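Local coordinates for protein argonaute (Marinitoga piezophila, PDB 5I4A) that uses short 5'-hydroxylated guide RNAs to find and cleave complementary single-stranded DNA, and may defend the cell against invading mobile genetic elements, at residues K134-H138 / T549-S553. Numbering follows the deposited sequence.
Sequences KIKIH and TNINS. With nucleotides of chain B.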
ATOM      1  N   LYS A 134      -5.817   5.604 -16.102  1.00 35.83           N
ATOM      2  CA  LYS A 134      -6.268   5.982 -14.772  1.00 29.61           C
ATOM      3  C   LYS A 134      -6.058   7.479 -14.587  1.00 30.53           C
ATOM      4  O   LYS A 134      -4.968   7.997 -14.857  1.00 37.53           O
ATOM      5  CB  LYS A 134      -5.523   5.203 -13.687  1.00 28.39           C
ATOM      6  CG  LYS A 134      -5.825   5.696 -12.285  1.00 41.87           C
ATOM      7  CD  LYS A 134      -5.530   4.640 -11.236  1.00 42.40           C
ATOM      8  CE  LYS A 134      -5.780   5.191  -9.840  1.00 35.55           C
ATOM      9  NZ  LYS A 134      -5.820   4.123  -8.809  1.00 42.82           N
ATOM     10  N   ILE A 135      -7.099   8.164 -14.121  1.00 29.09           N
ATOM     11  CA  ILE A 135      -7.147   9.620 -14.092  1.00 43.06           C
ATOM     12  C   ILE A 135      -7.369  10.074 -12.656  1.00 39.35           C
ATOM     13  O   ILE A 135      -8.249   9.548 -11.965  1.00 36.70           O
ATOM     14  CB  ILE A 135      -8.259  10.158 -15.012  1.00 37.73           C
ATOM     15  CG1 ILE A 135      -8.184   9.500 -16.391  1.00 39.30           C
ATOM     16  CG2 ILE A 135      -8.146  11.649 -15.152  1.00 39.74           C
ATOM     17  CD1 ILE A 135      -6.995   9.927 -17.213  1.00 37.97           C
ATOM     18  N   LYS A 136      -6.580  11.052 -12.213  1.00 40.23           N
ATOM     19  CA  LYS A 136      -6.723  11.631 -10.884  1.00 32.74           C
ATOM     20  C   LYS A 136      -6.548  13.141 -10.968  1.00 34.65           C
ATOM     21  O   LYS A 136      -5.888  13.657 -11.872  1.00 36.58           O
ATOM     22  CB  LYS A 136      -5.710  11.035  -9.897  1.00 29.39           C
ATOM     23  CG  LYS A 136      -6.012   9.600  -9.499  1.00 49.20           C
ATOM     24  CD  LYS A 136      -7.372   9.503  -8.836  1.00 58.37           C
ATOM     25  CE  LYS A 136      -7.587   8.141  -8.204  1.00 60.36           C
ATOM     26  NZ  LYS A 136      -8.678   8.186  -7.192  1.00 62.44           N
ATOM     27  N   ILE A 137      -7.147  13.844 -10.009  1.00 32.08           N
ATOM     28  CA  ILE A 137      -7.160  15.302  -9.970  1.00 28.86           C
ATOM     29  C   ILE A 137      -6.243  15.765  -8.846  1.00 31.59           C
ATOM     30  O   ILE A 137      -6.327  15.260  -7.721  1.00 32.89           O
ATOM     31  CB  ILE A 137      -8.587  15.845  -9.776  1.00 30.65           C
ATOM     32  CG1 ILE A 137      -9.459  15.494 -10.983  1.00 27.50           C
ATOM     33  CG2 ILE A 137      -8.566  17.348  -9.543  1.00 29.66           C
ATOM     34  CD1 ILE A 137     -10.902  15.925 -10.833  1.00 28.41           C
ATOM     35  N   HIS A 138      -5.381  16.733  -9.148  1.00 31.10           N
ATOM     36  CA  HIS A 138      -4.386  17.215  -8.204  1.00 33.54           C
ATOM     37  C   HIS A 138      -4.448  18.731  -8.113  1.00 40.68           C
ATOM     38  O   HIS A 138      -4.606  19.418  -9.126  1.00 41.85           O
ATOM     39  CB  HIS A 138      -2.984  16.765  -8.619  1.00 28.93           C
ATOM     40  CG  HIS A 138      -2.897  15.307  -8.937  1.00 42.92           C
ATOM     41  ND1 HIS A 138      -2.687  14.346  -7.972  1.00 33.70           N
ATOM     42  CD2 HIS A 138      -3.013  14.643 -10.112  1.00 39.00           C
ATOM     43  CE1 HIS A 138      -2.667  13.153  -8.540  1.00 35.86           C
ATOM     44  NE2 HIS A 138      -2.864  13.306  -9.837  1.00 36.09           N
ATOM     45  N   THR A 549      -0.165   7.275  -5.307  1.00 41.46           N
ATOM     46  CA  THR A 549      -0.225   8.462  -6.149  1.00 33.73           C
ATOM     47  C   THR A 549      -0.201   8.065  -7.621  1.00 37.39           C
ATOM     48  O   THR A 549       0.469   7.103  -8.017  1.00 34.11           O
ATOM     49  CB  THR A 549       0.924   9.426  -5.838  1.00 41.55           C
ATOM     50  OG1 THR A 549       0.763  10.625  -6.606  1.00 39.86           O
ATOM     51  CG2 THR A 549       2.262   8.808  -6.175  1.00 38.84           C
ATOM     52  N   ASN A 550      -0.960   8.801  -8.427  1.00 31.36           N
ATOM     53  CA  ASN A 550      -1.087   8.539  -9.853  1.00 32.64           C
ATOM     54  C   ASN A 550      -0.076   9.318 -10.686  1.00 35.27           C
ATOM     55  O   ASN A 550      -0.024   9.137 -11.907  1.00 31.66           O
ATOM     56  CB  ASN A 550      -2.508   8.880 -10.313  1.00 31.20           C
ATOM     57  CG  ASN A 550      -2.896   8.170 -11.590  1.00 31.17           C
ATOM     58  OD1 ASN A 550      -2.737   6.958 -11.710  1.00 37.59           O
ATOM     59  ND2 ASN A 550      -3.404   8.925 -12.558  1.00 31.16           N
ATOM     60  N   ILE A 551       0.723  10.174 -10.059  1.00 38.02           N
ATOM     61  CA  ILE A 551       1.698  10.985 -10.779  1.00 35.20           C
ATOM     62  C   ILE A 551       2.928  10.139 -11.069  1.00 38.95           C
ATOM     63  O   ILE A 551       3.528   9.557 -10.156  1.00 33.81           O
ATOM     64  CB  ILE A 551       2.062  12.238  -9.970  1.00 32.01           C
ATOM     65  CG1 ILE A 551       0.814  13.091  -9.732  1.00 33.20           C
ATOM     66  CG2 ILE A 551       3.154  13.035 -10.679  1.00 32.25           C
ATOM     67  CD1 ILE A 551       0.992  14.172  -8.686  1.00 31.85           C
ATOM     68  N   ASN A 552       3.310  10.069 -12.338  1.00 32.75           N
ATOM     69  CA  ASN A 552       4.407   9.198 -12.736  1.00 39.07           C
ATOM     70  C   ASN A 552       5.037   9.763 -14.006  1.00 42.76           C
ATOM     71  O   ASN A 552       4.828  10.931 -14.351  1.00 38.47           O
ATOM     72  CB  ASN A 552       3.897   7.756 -12.901  1.00 32.32           C
ATOM     73  CG  ASN A 552       4.907   6.729 -12.443  1.00 32.44           C
ATOM     74  OD1 ASN A 552       6.112   6.917 -12.602  1.00 38.89           O
ATOM     75  ND2 ASN A 552       4.422   5.640 -11.862  1.00 35.73           N
ATOM     76  N   SER A 553       5.804   8.930 -14.705  1.00 37.84           N
ATOM     77  CA  SER A 553       6.575   9.368 -15.860  1.00 35.56           C
ATOM     78  C   SER A 553       7.128   8.151 -16.583  1.00 39.54           C
ATOM     79  O   SER A 553       7.288   7.077 -15.995  1.00 39.52           O
ATOM     80  CB  SER A 553       7.722  10.290 -15.444  1.00 35.61           C
ATOM     81  OG  SER A 553       8.655  10.447 -16.501  1.00 40.98           O
TER
ATOM     82  P     C B   9      -6.560   0.445  -8.431  1.00 67.10           P
ATOM     83  OP1   C B   9      -6.133   1.425  -9.460  1.00 69.76           O
ATOM     84  OP2   C B   9      -5.666  -0.689  -8.085  1.00 71.64           O
ATOM     85  O5'   C B   9      -6.897   1.245  -7.095  1.00 64.61           O
ATOM     86  C5'   C B   9      -7.726   2.398  -7.132  1.00 70.06           C
ATOM     87  C4'   C B   9      -8.808   2.349  -6.084  1.00 72.06           C
ATOM     88  O4'   C B   9      -9.205   0.972  -5.858  1.00 70.97           O
ATOM     89  C3'   C B   9      -8.426   2.859  -4.703  1.00 72.13           C
ATOM     90  O3'   C B   9      -8.508   4.272  -4.599  1.00 74.23           O
ATOM     91  C2'   C B   9      -9.410   2.130  -3.797  1.00 70.05           C
ATOM     92  O2'   C B   9     -10.683   2.757  -3.836  1.00 67.03           O
ATOM     93  C1'   C B   9      -9.520   0.777  -4.496  1.00 71.35           C
ATOM     94  P     U B  10      -7.182   5.180  -4.667  1.00 71.61           P
ATOM     95  OP1   U B  10      -6.685   5.121  -6.061  1.00 65.95           O
ATOM     96  OP2   U B  10      -6.295   4.724  -3.569  1.00 74.81           O
ATOM     97  O5'   U B  10      -7.719   6.647  -4.367  1.00 70.30           O
ATOM     98  O3'   U B  10      -8.836  10.864  -3.588  1.00 85.69           O
ATOM     99  P     A B  11      -9.696  11.448  -4.812  1.00 83.25           P
ATOM    100  OP1   A B  11      -9.830  10.377  -5.830  1.00 87.55           O
ATOM    101  OP2   A B  11      -9.126  12.765  -5.192  1.00 78.26           O
ATOM    102  O5'   A B  11     -11.140  11.682  -4.188  1.00 76.37           O
ATOM    103  C5'   A B  11     -11.421  12.820  -3.390  1.00 73.83           C
ATOM    104  C4'   A B  11     -12.904  13.044  -3.290  1.00 77.77           C
ATOM    105  O4'   A B  11     -13.405  13.458  -4.589  1.00 76.15           O
ATOM    106  C3'   A B  11     -13.706  11.796  -2.946  1.00 82.43           C
ATOM    107  O3'   A B  11     -13.796  11.530  -1.551  1.00 87.17           O
ATOM    108  C2'   A B  11     -15.047  12.045  -3.627  1.00 79.99           C
ATOM    109  O2'   A B  11     -15.875  12.901  -2.852  1.00 78.23           O
ATOM    110  C1'   A B  11     -14.614  12.793  -4.881  1.00 75.76           C
ATOM    111  N9    A B  11     -14.369  11.872  -6.005  1.00 62.06           N
ATOM    112  C8    A B  11     -13.229  11.171  -6.327  1.00 51.09           C
ATOM    113  N7    A B  11     -13.351  10.435  -7.408  1.00 50.51           N
ATOM    114  C5    A B  11     -14.662  10.675  -7.815  1.00 52.43           C
ATOM    115  C6    A B  11     -15.432  10.208  -8.892  1.00 53.98           C
ATOM    116  N6    A B  11     -14.978   9.352  -9.818  1.00 53.84           N
ATOM    117  N1    A B  11     -16.700  10.655  -8.991  1.00 55.73           N
ATOM    118  C2    A B  11     -17.173  11.514  -8.078  1.00 55.93           C
ATOM    119  N3    A B  11     -16.550  12.023  -7.022  1.00 54.59           N
ATOM    120  C4    A B  11     -15.291  11.555  -6.956  1.00 57.78           C
TER
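Asn550 lays its side chain over the face of strand 127-140 that carries Lys134, Lys136 and His138, and it is the centre of the contact. Asn550 ND2 donates a hydrogen bond to Lys134 O at 2.9 Å, while Asn550 OD1 sits 3.4 Å from Lys134 CG. Asn550 CB rests 3.7 Å from Lys136 CG and also lies at the edge of the His138 ring. Next to it, Ile551 turns its side chain back onto the imidazole: Ile551 CD1 stands 3.8 Å from the centroid of the His138 ring, nearly along the normal, a CH-pi contact over the face. Ser147 of the adjacent strand 143-156 ties the two halves together, since its OG hydrogen-bonds with both His138 NE2 and Asn550 ND2. Asn7, near the N-terminus, hydrogen-bonds to Asn550 and Asn552 and so also anchors the loop.

With their aliphatic stems beside Asn550, the two lysines send their amino groups on to the guide RNA. Lys134 NZ bridges two consecutive phosphates, 2.8 Å from OP1 of C9 and 3.0 Å from OP1 of U10 in chain B; Lys136 NZ reaches OP1 of A11 in chain B at 2.8 Å. Both meet backbone phosphates rather than bases, consistent with a grip that does not depend on sequence. Ile135, on the other face of the strand, packs against Phe99 of helix 84-101. The strand belongs to linker L1 and the loop to the PIWI domain, so the contact joins the PAZ and PIWI lobes beside the nucleic-acid channel of the bilobed Argonaute fold.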